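Local coordinates for transcriptional regulator, Crp/Fnr family (Eubacterium rectale ATCC 33656, PDB 3DV8), which probably regulates transcription as a Crp/Fnr-family factor that joins a cyclic nucleotide-binding domain to a DNA-binding helix-turn-helix domain, at residues A[71-76]-A[160-165]; A[151-156]-A[191-196]; A[158-161]-A[167-170]; A[174-179]-A[184-189]; A[198-201]-A[206-209]. One frame throughout, in Å; residues are numbered along the deposited sequence.

Interaction 1: residues A[71-76]-A[160-165]; sequences RLFDMD and TSIEGT
Ile162, on the last turn of helix 148-163, meets Arg71 of strand 66-72 and Phe73 close by in the chain, and so joins the Crp-like helix-turn-helix domain to the beta-roll of the cyclic nucleotide-binding domain. The contact is small, burying 122 Å² in all, and lies near the surface. Its apolar part is the approach of Ile162 to Phe73: CD1 of Ile162 comes in at the edge of the Phe73 ring, close to the ring plane, and lies 3.7 Å from Phe73 CZ. The two side chains cross at about a right angle. The Ile162 chain is straight at chi2 (171°), which carries CD1 foremost and leaves CG1 a little farther off, 4.1 Å from Phe73 CE1.

The Arg71 part mixes packing with charge. Its chain runs extended from CG to NE, bringing the guanidinium obliquely to the same methyl, with Arg71 CZ 3.9 Å from Ile162 CD1. The polar end is held by a salt bridge from NE to Glu98, and NH1 and NH2 form weak, long ion pairs with Glu158 and Glu159 on the helix.

Local hydrogen bonds shape the loop that carries Phe73. A type II turn runs from Phe73 to Asp76, and Phe73 N lies 2.9 Å from Asp76 OD2, its N-H aimed almost straight (176°) at the anti lone pair.

Interaction 2: residues A[151-156]-A[191-196]; sequences RVASFL and RYFQVE
Phe193 sets the CD2–CE2 edge of its ring against helix 148-163, where Val152, Ala153 and Leu156 receive it. Phe193 contributes more than half of the 126 Å² buried here. CE2 does most of the touching: it lies 3.9 Å from Val152 CG1, which approaches obliquely, and 4.3 Å from Ala153 CB. The backbone N of Ala153 sits at the ring edge, in the ring plane. Leu156 flanks the same edge, its CD1 being 4.1 Å from Phe193 CD2. With CG of Phe193 anti to its carbonyl carbon (chi1 -81°), the ring points out from its helix at the neighbouring one.

The short helical segments 151-156 and 191-195 cross at -79°, with axes 12.2 Å apart at closest approach, and this one aromatic side chain spans the separation between them. Leu214 and Leu217 of helix 211-219 and Val199 of strand 199-202 also pack on Phe193, while Val152 reaches Leu179 of helix 172-179. The ring is therefore enclosed by parts from across the domain and makes purely apolar side-chain contacts with helix 148-163. Such packing of the second helix of the helix-turn-helix against the supporting helices and the hairpin is characteristic of the hydrophobic core of a winged helix-turn-helix domain.

Interaction 3: residues A[158-161]-A[167-170]; sequences EETS and ELKI
Leu168, Glu159 and Thr160 supply most of the 193 Å² buried between helix 148-163 and the short strand 167-168 that follows it. Leu168 is the centre: both its methyls rest against one side of the start of the Glu159 side chain, CD1 lying 3.6 Å and CD2 3.7 Å from Glu159 CB. CD2 also reaches across to Thr160, 3.8 Å from its CG2, the two side chains meeting at about a right angle.

Thr160 divides its two branches between different tasks. OG1 stands between the backbone N and the carbonyl carbon (chi1 52°) and turns back along the helix to hydrogen-bond the carbonyl oxygens of Leu156 and Leu157. That rotation directs the methyl CG2 at the strand.

Glu159 offers carbon at its base and oxygen at its tip. Bent at chi2 (-74°), the chain carries OE2 to the flank of Ile170, 4.1 Å from CD1, without a polar partner in the strand segment. Leu168 also packs on Leu156, and its backbone bonds to Ile206, so the strand edges the small sheet of the winged domain.

Replacing Leu168 by an alanine would probably open a gap between strand and helix and take away the cover that the leucine gives Glu159 CB and Thr160 CG2. The helix and strand are thus held together by apolar surfaces, a contact that sets a carboxylate oxygen of Glu159 beside the methyls of Ile170 while the threonine hydroxyl is satisfied inside its own helix.

Interaction 4: residues A[174-179]-A[184-189]; sequences TIANHL and EVITRM
The helix-turn-helix of the Crp-like domain is closed by Ile186 of helix 183-195, which packs on Ile175, Ala176 and Leu179 of helix 172-179. The second helix, 183-195, is probably the recognition helix, as in other members of the family. The short segments meet at 110° between their directions, with axes 9.1 Å apart, and the backbones come nearest at Ala176 and Ile186.

Ile186 spreads its carbons over three residues. CG1 lies 3.6 Å from Ala176 CB, the small alanine side chain admitting the isoleucine close to the first helix. CG2 meets its counterpart, Ile175 CG2, at 3.7 Å, and CD1 comes within 4.1 Å of Leu179 CD1. A chi2 of -62° folds CD1 to one side instead of extending it, so that it shares Ile175 CG2 with Ile186 CG2. Shortening Ile186 to an alanine would probably open a gap between Ile175, Ala176 and Leu179 and leave the two helices freer to shift against each other.

On helix 183-195, outside the contact, Arg188 and Glu184, one turn apart, pair by charge alone. Helix 148-163 closes the contact from the side, Phe155 packing on Ile175 and Val152 on Leu179. Across these segments the contact is wholly aliphatic and relies on close fit and burial; a polar tie between the same two helices comes from Thr187 OG1, which hydrogen-bonds His172 ND1.

Interaction 5: residues A[198-201]-A[206-209]; sequences LVKL and ITIL
Val199, Leu201, Ile206 and Ile208 share one face of the hairpin and form its apolar centre. Ile206 CG2 fits between the two residues of the opposite strand, 4.0 Å from Val199 CB and 3.9 Å from Leu201 CD2. Val199 CG1 meets Ile208 CD1 at 3.8 Å. Leu156 of helix 148-163 covers Val199 and Ile208, while Leu190 of helix 183-195 packs on Ile206.

On the other face Lys200 and Thr207 lie side by side, pointing the same way, with the aliphatic Lys200 CE 4.0 Å from Thr207 OG1. Leu209 lies alongside, its CD1 3.9 Å from Lys200 CB.

The strands run antiparallel, and Lys200 and Thr207 form the hydrogen-bonded pair: Lys200 N to Thr207 O is 2.7 Å, and the bond from Thr207 N to Lys200 O is nearly straight (176°). Where the strand ends, Leu209 N bonds Leu198 O at 2.8 Å, and this bond is more bent (147°). One face thus packs on the helices while the other carries a lysine and a threonine, as expected for the beta-hairpin wing of a winged helix-turn-helix domain.

In the fold
Following the chain, interaction 1 opens first, at the end of strand 66-72 in the nucleotide-binding domain, and closes on helix 148-163, tying the two domains together across 83 intervening residues. Interaction 2 starts on that helix before interaction 1 closes and ends on helix 183-195, so the two cross. Interactions 3 and 4 are nested in the loop of interaction 2: the third begins on the helical stretch where interaction 1 ends and closes the short turn to strand 167-168, and the fourth closes the helix-turn-helix. Interaction 5 follows in series, its strand 205-208 neighbouring 167-168 in the sheet and so linking back to interaction 3.

Interaction 1: residues A[71-76]-A[160-165]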
# COMPACT_ATOMS: atom_id res chain seq x y z
N ARG A 71 0.76 -12.69 2.88
CA ARG A 71 0.61 -13.86 3.74
C ARG A 71 1.53 -13.73 4.96
O ARG A 71 2.63 -13.16 4.87
CB ARG A 71 0.92 -15.14 2.98
CG ARG A 71 -0.20 -15.60 2.06
CD ARG A 71 0.32 -16.68 1.11
NE ARG A 71 -0.69 -17.57 0.55
CZ ARG A 71 -0.47 -18.46 -0.43
NH1 ARG A 71 0.70 -18.53 -1.07
NH2 ARG A 71 -1.45 -19.25 -0.83
N LEU A 72 1.06 -14.26 6.09
CA LEU A 72 1.80 -14.31 7.34
C LEU A 72 2.04 -15.80 7.66
O LEU A 72 1.11 -16.61 7.56
CB LEU A 72 1.01 -13.62 8.46
CG LEU A 72 0.63 -12.15 8.27
CD1 LEU A 72 -0.20 -11.71 9.45
CD2 LEU A 72 1.86 -11.24 8.12
N PHE A 73 3.28 -16.14 8.02
CA PHE A 73 3.72 -17.53 8.33
C PHE A 73 4.17 -17.63 9.80
O PHE A 73 3.92 -16.71 10.58
CB PHE A 73 4.85 -17.91 7.37
CG PHE A 73 4.45 -17.84 5.93
CD1 PHE A 73 3.77 -18.90 5.33
CD2 PHE A 73 4.76 -16.71 5.17
CE1 PHE A 73 3.40 -18.84 3.98
CE2 PHE A 73 4.40 -16.63 3.81
CZ PHE A 73 3.72 -17.70 3.21
N ASP A 74 4.80 -18.75 10.17
CA ASP A 74 5.34 -18.97 11.54
C ASP A 74 6.25 -17.80 11.91
O ASP A 74 7.04 -17.37 11.08
CB ASP A 74 6.15 -20.28 11.65
CG ASP A 74 5.33 -21.54 11.30
OD1 ASP A 74 4.22 -21.43 10.74
OD2 ASP A 74 5.80 -22.66 11.59
N MSE A 75 6.08 -17.27 13.13
CA MSE A 75 6.85 -16.12 13.69
C MSE A 75 6.48 -14.70 13.24
O MSE A 75 6.95 -13.75 13.85
CB MSE A 75 8.37 -16.33 13.60
CG MSE A 75 8.86 -17.46 14.46
SE MSE A 75 10.62 -17.96 13.99
CE MSE A 75 10.22 -18.91 12.20
N ASP A 76 5.65 -14.55 12.21
CA ASP A 76 5.16 -13.23 11.79
C ASP A 76 4.19 -12.67 12.83
O ASP A 76 3.69 -13.40 13.68
CB ASP A 76 4.45 -13.27 10.42
CG ASP A 76 5.40 -13.22 9.24
OD1 ASP A 76 6.35 -12.41 9.26
OD2 ASP A 76 5.16 -13.94 8.24
N THR A 160 4.09 -23.99 -4.53
CA THR A 160 4.93 -25.19 -4.52
C THR A 160 6.05 -25.10 -3.46
O THR A 160 6.37 -26.11 -2.83
CB THR A 160 5.47 -25.57 -5.93
OG1 THR A 160 6.09 -24.43 -6.53
CG2 THR A 160 4.33 -26.04 -6.83
N SER A 161 6.60 -23.90 -3.25
CA SER A 161 7.63 -23.69 -2.19
C SER A 161 7.04 -23.82 -0.79
O SER A 161 7.65 -24.47 0.07
CB SER A 161 8.31 -22.32 -2.32
OG SER A 161 9.05 -22.27 -3.52
N ILE A 162 5.87 -23.22 -0.58
CA ILE A 162 5.15 -23.27 0.70
C ILE A 162 4.74 -24.69 1.07
O ILE A 162 4.97 -25.14 2.21
CB ILE A 162 3.87 -22.37 0.68
CG1 ILE A 162 4.26 -20.90 0.58
CG2 ILE A 162 3.03 -22.57 1.93
CD1 ILE A 162 3.07 -20.00 0.33
N GLU A 163 4.12 -25.39 0.11
CA GLU A 163 3.67 -26.77 0.29
C GLU A 163 4.81 -27.80 0.24
O GLU A 163 4.63 -28.93 0.70
CB GLU A 163 2.60 -27.15 -0.74
CG GLU A 163 1.32 -26.31 -0.74
CD GLU A 163 0.58 -26.25 0.58
OE1 GLU A 163 0.72 -27.15 1.42
OE2 GLU A 163 -0.16 -25.28 0.79
N GLY A 164 5.97 -27.42 -0.32
CA GLY A 164 7.11 -28.33 -0.46
C GLY A 164 6.79 -29.48 -1.39
O GLY A 164 7.18 -30.62 -1.14
N THR A 165 6.08 -29.18 -2.48
CA THR A 165 5.63 -30.18 -3.44
C THR A 165 5.23 -29.51 -4.76
O THR A 165 4.63 -28.44 -4.75
CB THR A 165 4.46 -31.03 -2.83
OG1 THR A 165 4.02 -32.02 -3.76
CG2 THR A 165 3.28 -30.16 -2.43

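Interaction 2: residues A[151-156]-A[191-196]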
# COMPACT_ATOMS: atom_id res chain seq x y z
N ARG A 151 2.22 -13.55 -13.50
CA ARG A 151 1.72 -13.57 -12.12
C ARG A 151 1.21 -14.95 -11.71
O ARG A 151 1.40 -15.35 -10.56
CB ARG A 151 0.65 -12.48 -11.93
CG ARG A 151 1.24 -11.09 -12.15
CD ARG A 151 0.25 -9.96 -12.02
NE ARG A 151 -0.33 -9.92 -10.68
CZ ARG A 151 -1.63 -9.96 -10.36
NH1 ARG A 151 -2.60 -9.93 -11.26
NH2 ARG A 151 -1.95 -9.94 -9.06
N VAL A 152 0.56 -15.67 -12.64
CA VAL A 152 0.13 -17.05 -12.42
C VAL A 152 1.39 -17.92 -12.24
O VAL A 152 1.47 -18.68 -11.27
CB VAL A 152 -0.80 -17.60 -13.56
CG1 VAL A 152 -1.11 -19.10 -13.36
CG2 VAL A 152 -2.09 -16.80 -13.63
N ALA A 153 2.36 -17.78 -13.15
CA ALA A 153 3.67 -18.45 -13.06
C ALA A 153 4.34 -18.19 -11.70
O ALA A 153 4.85 -19.12 -11.05
CB ALA A 153 4.57 -17.98 -14.17
N SER A 154 4.31 -16.94 -11.27
CA SER A 154 4.88 -16.53 -9.98
C SER A 154 4.16 -17.16 -8.78
O SER A 154 4.81 -17.57 -7.81
CB SER A 154 4.84 -15.00 -9.86
OG SER A 154 5.51 -14.58 -8.70
N PHE A 155 2.83 -17.23 -8.85
CA PHE A 155 2.02 -17.83 -7.79
C PHE A 155 2.27 -19.35 -7.68
O PHE A 155 2.44 -19.87 -6.57
CB PHE A 155 0.53 -17.54 -7.97
CG PHE A 155 -0.33 -18.29 -7.00
CD1 PHE A 155 -0.55 -17.78 -5.73
CD2 PHE A 155 -0.88 -19.54 -7.34
CE1 PHE A 155 -1.31 -18.49 -4.79
CE2 PHE A 155 -1.65 -20.27 -6.42
CZ PHE A 155 -1.89 -19.74 -5.14
N LEU A 156 2.26 -20.04 -8.82
CA LEU A 156 2.51 -21.50 -8.85
C LEU A 156 3.86 -21.86 -8.21
O LEU A 156 3.94 -22.85 -7.49
CB LEU A 156 2.39 -22.07 -10.27
CG LEU A 156 1.01 -22.02 -10.95
CD1 LEU A 156 1.12 -22.57 -12.38
CD2 LEU A 156 -0.08 -22.74 -10.15
N ARG A 191 -4.77 -23.87 -18.91
CA ARG A 191 -4.86 -24.70 -20.14
C ARG A 191 -3.82 -24.31 -21.20
O ARG A 191 -3.32 -25.17 -21.93
CB ARG A 191 -6.28 -24.71 -20.69
CG ARG A 191 -7.21 -25.50 -19.79
CD ARG A 191 -8.65 -25.32 -20.21
NE ARG A 191 -9.55 -26.22 -19.50
CZ ARG A 191 -10.88 -26.23 -19.63
NH1 ARG A 191 -11.51 -25.38 -20.45
NH2 ARG A 191 -11.59 -27.11 -18.92
N TYR A 192 -3.51 -23.01 -21.28
CA TYR A 192 -2.40 -22.50 -22.13
C TYR A 192 -1.05 -23.03 -21.60
O TYR A 192 -0.19 -23.43 -22.39
CB TYR A 192 -2.43 -20.96 -22.20
CG TYR A 192 -1.15 -20.33 -22.71
CD1 TYR A 192 -0.74 -20.48 -24.04
CD2 TYR A 192 -0.34 -19.57 -21.85
CE1 TYR A 192 0.47 -19.89 -24.51
CE2 TYR A 192 0.86 -18.98 -22.30
CZ TYR A 192 1.25 -19.15 -23.62
OH TYR A 192 2.42 -18.57 -24.04
N PHE A 193 -0.89 -23.02 -20.27
CA PHE A 193 0.29 -23.57 -19.58
C PHE A 193 0.42 -25.08 -19.83
O PHE A 193 1.54 -25.57 -20.05
CB PHE A 193 0.22 -23.29 -18.06
CG PHE A 193 0.66 -21.89 -17.65
CD1 PHE A 193 0.51 -20.77 -18.49
CD2 PHE A 193 1.14 -21.68 -16.34
CE1 PHE A 193 0.90 -19.49 -18.06
CE2 PHE A 193 1.53 -20.40 -15.90
CZ PHE A 193 1.41 -19.31 -16.76
N GLN A 194 -0.71 -25.80 -19.80
CA GLN A 194 -0.73 -27.26 -20.07
C GLN A 194 -0.36 -27.56 -21.53
O GLN A 194 0.40 -28.50 -21.78
CB GLN A 194 -2.07 -27.91 -19.72
CG GLN A 194 -2.03 -29.47 -19.75
CD GLN A 194 -3.32 -30.15 -19.33
OE1 GLN A 194 -3.29 -31.18 -18.68
NE2 GLN A 194 -4.45 -29.58 -19.70
N VAL A 195 -0.92 -26.78 -22.46
CA VAL A 195 -0.57 -26.88 -23.89
C VAL A 195 0.94 -26.59 -24.10
O VAL A 195 1.59 -27.28 -24.88
CB VAL A 195 -1.49 -25.98 -24.76
CG1 VAL A 195 -0.95 -25.80 -26.17
CG2 VAL A 195 -2.89 -26.57 -24.78
N GLU A 196 1.49 -25.62 -23.35
CA GLU A 196 2.94 -25.31 -23.38
C GLU A 196 3.83 -26.25 -22.52
O GLU A 196 5.02 -26.00 -22.41
CB GLU A 196 3.16 -23.83 -22.99
CG GLU A 196 2.58 -22.83 -23.98
CD GLU A 196 3.27 -22.87 -25.34
OE1 GLU A 196 4.51 -22.72 -25.39
OE2 GLU A 196 2.56 -23.04 -26.36

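Interaction 3: residues A[158-161]-A[167-170]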
# COMPACT_ATOMS: atom_id res chain seq x y z
N GLU A 158 5.35 -19.96 -5.87
CA GLU A 158 5.21 -19.66 -4.44
C GLU A 158 4.52 -20.81 -3.72
O GLU A 158 5.06 -21.29 -2.71
CB GLU A 158 4.43 -18.38 -4.16
CG GLU A 158 4.46 -17.92 -2.67
CD GLU A 158 3.51 -16.77 -2.35
OE1 GLU A 158 2.97 -16.12 -3.26
OE2 GLU A 158 3.31 -16.52 -1.15
N GLU A 159 3.35 -21.23 -4.21
CA GLU A 159 2.59 -22.33 -3.56
C GLU A 159 3.37 -23.64 -3.46
O GLU A 159 3.30 -24.31 -2.43
CB GLU A 159 1.23 -22.61 -4.22
CG GLU A 159 0.06 -21.78 -3.72
CD GLU A 159 -0.46 -22.16 -2.34
OE1 GLU A 159 0.26 -21.98 -1.34
OE2 GLU A 159 -1.63 -22.57 -2.23
N THR A 160 4.09 -23.99 -4.53
CA THR A 160 4.93 -25.19 -4.52
C THR A 160 6.05 -25.10 -3.46
O THR A 160 6.37 -26.11 -2.83
CB THR A 160 5.47 -25.57 -5.93
OG1 THR A 160 6.09 -24.43 -6.53
CG2 THR A 160 4.33 -26.04 -6.83
N SER A 161 6.60 -23.90 -3.25
CA SER A 161 7.63 -23.69 -2.19
C SER A 161 7.04 -23.82 -0.79
O SER A 161 7.65 -24.47 0.07
CB SER A 161 8.31 -22.32 -2.32
OG SER A 161 9.05 -22.27 -3.52
N GLU A 167 2.93 -30.53 -6.66
CA GLU A 167 1.57 -31.02 -6.82
C GLU A 167 0.67 -30.17 -5.94
O GLU A 167 0.69 -30.31 -4.72
CB GLU A 167 1.60 -32.50 -6.42
CG GLU A 167 0.31 -33.25 -6.38
CD GLU A 167 0.56 -34.75 -6.42
OE1 GLU A 167 0.86 -35.26 -7.52
OE2 GLU A 167 0.44 -35.42 -5.37
N LEU A 168 -0.06 -29.23 -6.55
CA LEU A 168 -0.98 -28.33 -5.83
C LEU A 168 -2.40 -28.88 -5.90
O LEU A 168 -2.88 -29.22 -7.00
CB LEU A 168 -0.93 -26.92 -6.42
CG LEU A 168 0.43 -26.20 -6.39
CD1 LEU A 168 0.27 -24.79 -6.91
CD2 LEU A 168 1.06 -26.18 -4.98
N LYS A 169 -3.07 -28.98 -4.74
CA LYS A 169 -4.47 -29.46 -4.65
C LYS A 169 -5.37 -28.25 -4.36
O LYS A 169 -5.97 -28.15 -3.30
CB LYS A 169 -4.59 -30.55 -3.57
CG LYS A 169 -3.79 -31.85 -3.85
CD LYS A 169 -3.39 -32.56 -2.55
CE LYS A 169 -2.52 -33.79 -2.78
NZ LYS A 169 -3.31 -34.95 -3.28
N ILE A 170 -5.42 -27.31 -5.30
CA ILE A 170 -6.27 -26.10 -5.23
C ILE A 170 -7.17 -25.90 -6.48
O ILE A 170 -6.92 -26.45 -7.57
CB ILE A 170 -5.46 -24.79 -4.95
CG1 ILE A 170 -4.37 -24.56 -6.00
CG2 ILE A 170 -4.85 -24.82 -3.51
CD1 ILE A 170 -3.55 -23.31 -5.73

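Interaction 4: residues A[174-179]-A[184-189]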
# COMPACT_ATOMS: atom_id res chain seq x y z
N THR A 174 -9.55 -20.33 -6.17
CA THR A 174 -8.55 -19.92 -5.16
C THR A 174 -7.41 -19.11 -5.80
O THR A 174 -6.98 -18.11 -5.22
CB THR A 174 -7.91 -21.14 -4.40
OG1 THR A 174 -8.93 -22.06 -4.00
CG2 THR A 174 -7.13 -20.68 -3.17
N ILE A 175 -6.95 -19.55 -6.97
CA ILE A 175 -5.89 -18.85 -7.73
C ILE A 175 -6.44 -17.48 -8.16
O ILE A 175 -5.80 -16.46 -7.90
CB ILE A 175 -5.35 -19.68 -8.95
CG1 ILE A 175 -4.77 -21.03 -8.49
CG2 ILE A 175 -4.28 -18.88 -9.72
CD1 ILE A 175 -4.49 -22.01 -9.61
N ALA A 176 -7.64 -17.46 -8.76
CA ALA A 176 -8.34 -16.21 -9.14
C ALA A 176 -8.50 -15.25 -7.95
O ALA A 176 -8.28 -14.05 -8.10
CB ALA A 176 -9.71 -16.51 -9.75
N ASN A 177 -8.86 -15.79 -6.79
CA ASN A 177 -9.00 -15.01 -5.54
C ASN A 177 -7.67 -14.50 -4.98
O ASN A 177 -7.64 -13.47 -4.33
CB ASN A 177 -9.76 -15.81 -4.48
CG ASN A 177 -11.23 -16.07 -4.86
OD1 ASN A 177 -11.76 -15.48 -5.80
ND2 ASN A 177 -11.89 -16.97 -4.12
N HIS A 178 -6.58 -15.22 -5.24
CA HIS A 178 -5.23 -14.75 -4.87
C HIS A 178 -4.75 -13.58 -5.72
O HIS A 178 -4.17 -12.63 -5.19
CB HIS A 178 -4.19 -15.87 -4.93
CG HIS A 178 -4.15 -16.74 -3.72
ND1 HIS A 178 -3.87 -16.22 -2.47
CD2 HIS A 178 -4.31 -18.07 -3.56
CE1 HIS A 178 -3.88 -17.20 -1.59
NE2 HIS A 178 -4.14 -18.34 -2.22
N LEU A 179 -5.02 -13.64 -7.02
CA LEU A 179 -4.54 -12.67 -8.01
C LEU A 179 -5.48 -11.52 -8.40
O LEU A 179 -5.06 -10.63 -9.13
CB LEU A 179 -4.13 -13.43 -9.29
CG LEU A 179 -3.12 -14.57 -9.15
CD1 LEU A 179 -2.89 -15.21 -10.50
CD2 LEU A 179 -1.79 -14.10 -8.56
N GLU A 184 -12.66 -18.27 -14.83
CA GLU A 184 -12.64 -18.57 -16.27
C GLU A 184 -11.32 -18.13 -16.93
O GLU A 184 -10.78 -18.87 -17.76
CB GLU A 184 -13.87 -17.94 -16.96
CG GLU A 184 -14.02 -18.24 -18.46
CD GLU A 184 -14.41 -19.69 -18.78
OE1 GLU A 184 -15.60 -20.03 -18.59
OE2 GLU A 184 -13.56 -20.47 -19.29
N VAL A 185 -10.81 -16.95 -16.56
CA VAL A 185 -9.52 -16.43 -17.08
C VAL A 185 -8.35 -17.29 -16.56
O VAL A 185 -7.40 -17.55 -17.31
CB VAL A 185 -9.29 -14.93 -16.72
CG1 VAL A 185 -7.99 -14.43 -17.33
CG2 VAL A 185 -10.42 -14.06 -17.23
N ILE A 186 -8.41 -17.71 -15.29
CA ILE A 186 -7.39 -18.57 -14.69
C ILE A 186 -7.40 -19.94 -15.38
O ILE A 186 -6.35 -20.43 -15.77
CB ILE A 186 -7.57 -18.74 -13.13
CG1 ILE A 186 -7.44 -17.41 -12.39
CG2 ILE A 186 -6.56 -19.74 -12.56
CD1 ILE A 186 -6.09 -16.71 -12.51
N THR A 187 -8.59 -20.54 -15.55
CA THR A 187 -8.73 -21.83 -16.26
C THR A 187 -8.14 -21.78 -17.67
O THR A 187 -7.44 -22.70 -18.08
CB THR A 187 -10.19 -22.28 -16.35
OG1 THR A 187 -10.76 -22.27 -15.04
CG2 THR A 187 -10.30 -23.69 -16.94
N ARG A 188 -8.43 -20.69 -18.39
CA ARG A 188 -7.92 -20.45 -19.76
C ARG A 188 -6.38 -20.42 -19.75
O ARG A 188 -5.73 -21.04 -20.61
CB ARG A 188 -8.39 -19.08 -20.30
CG ARG A 188 -8.81 -19.05 -21.78
CD ARG A 188 -10.34 -19.03 -21.92
NE ARG A 188 -10.89 -17.76 -21.40
CZ ARG A 188 -12.19 -17.46 -21.26
NH1 ARG A 188 -13.16 -18.32 -21.59
NH2 ARG A 188 -12.53 -16.26 -20.75
N MSE A 189 -5.83 -19.71 -18.75
CA MSE A 189 -4.39 -19.55 -18.54
C MSE A 189 -3.69 -20.85 -18.18
O MSE A 189 -2.58 -21.09 -18.68
CB MSE A 189 -4.11 -18.52 -17.43
CG MSE A 189 -2.67 -18.06 -17.34
SE MSE A 189 -2.15 -17.05 -18.93
CE MSE A 189 -3.30 -15.46 -18.73

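Interaction 5: residues A[198-201]-A[206-209]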
# COMPACT_ATOMS: atom_id res chain seq x y z
N LEU A 198 4.06 -26.59 -19.25
CA LEU A 198 4.50 -26.04 -17.96
C LEU A 198 3.86 -26.75 -16.76
O LEU A 198 4.50 -26.90 -15.71
CB LEU A 198 4.19 -24.54 -17.88
CG LEU A 198 4.81 -23.66 -18.98
CD1 LEU A 198 4.37 -22.21 -18.78
CD2 LEU A 198 6.33 -23.76 -19.03
N VAL A 199 2.59 -27.14 -16.92
CA VAL A 199 1.81 -27.83 -15.88
C VAL A 199 0.98 -28.96 -16.47
O VAL A 199 0.80 -29.03 -17.68
CB VAL A 199 0.83 -26.85 -15.16
CG1 VAL A 199 1.58 -25.70 -14.54
CG2 VAL A 199 -0.23 -26.31 -16.13
N LYS A 200 0.50 -29.84 -15.58
CA LYS A 200 -0.45 -30.91 -15.92
C LYS A 200 -1.71 -30.64 -15.09
O LYS A 200 -1.62 -30.38 -13.89
CB LYS A 200 0.12 -32.29 -15.60
CG LYS A 200 -0.78 -33.44 -16.04
CD LYS A 200 -0.20 -34.81 -15.75
CE LYS A 200 -0.04 -35.08 -14.25
NZ LYS A 200 0.36 -36.48 -13.97
N LEU A 201 -2.87 -30.71 -15.74
CA LEU A 201 -4.17 -30.48 -15.09
C LEU A 201 -4.92 -31.79 -15.01
O LEU A 201 -5.00 -32.51 -16.00
CB LEU A 201 -4.99 -29.44 -15.86
CG LEU A 201 -4.34 -28.06 -16.04
CD1 LEU A 201 -5.18 -27.21 -16.97
CD2 LEU A 201 -4.13 -27.38 -14.69
N ILE A 206 -3.21 -29.46 -9.86
CA ILE A 206 -2.32 -28.82 -10.83
C ILE A 206 -0.92 -29.35 -10.47
O ILE A 206 -0.48 -29.19 -9.33
CB ILE A 206 -2.32 -27.27 -10.73
CG1 ILE A 206 -3.74 -26.70 -10.70
CG2 ILE A 206 -1.53 -26.66 -11.91
CD1 ILE A 206 -3.77 -25.18 -10.56
N THR A 207 -0.26 -30.02 -11.40
CA THR A 207 1.08 -30.55 -11.19
C THR A 207 2.04 -29.71 -12.01
O THR A 207 1.88 -29.62 -13.22
CB THR A 207 1.19 -32.02 -11.61
OG1 THR A 207 0.14 -32.77 -11.00
CG2 THR A 207 2.56 -32.60 -11.22
N ILE A 208 3.03 -29.11 -11.36
CA ILE A 208 4.03 -28.28 -12.04
C ILE A 208 4.99 -29.25 -12.73
O ILE A 208 5.61 -30.08 -12.06
CB ILE A 208 4.80 -27.34 -11.05
CG1 ILE A 208 3.84 -26.53 -10.15
CG2 ILE A 208 5.75 -26.42 -11.81
CD1 ILE A 208 2.69 -25.88 -10.86
N LEU A 209 5.08 -29.15 -14.06
CA LEU A 209 5.93 -30.02 -14.87
C LEU A 209 7.31 -29.40 -15.11
O LEU A 209 8.31 -30.10 -14.99
CB LEU A 209 5.26 -30.38 -16.20
CG LEU A 209 3.97 -31.21 -16.13
CD1 LEU A 209 3.42 -31.38 -17.53
CD2 LEU A 209 4.17 -32.56 -15.48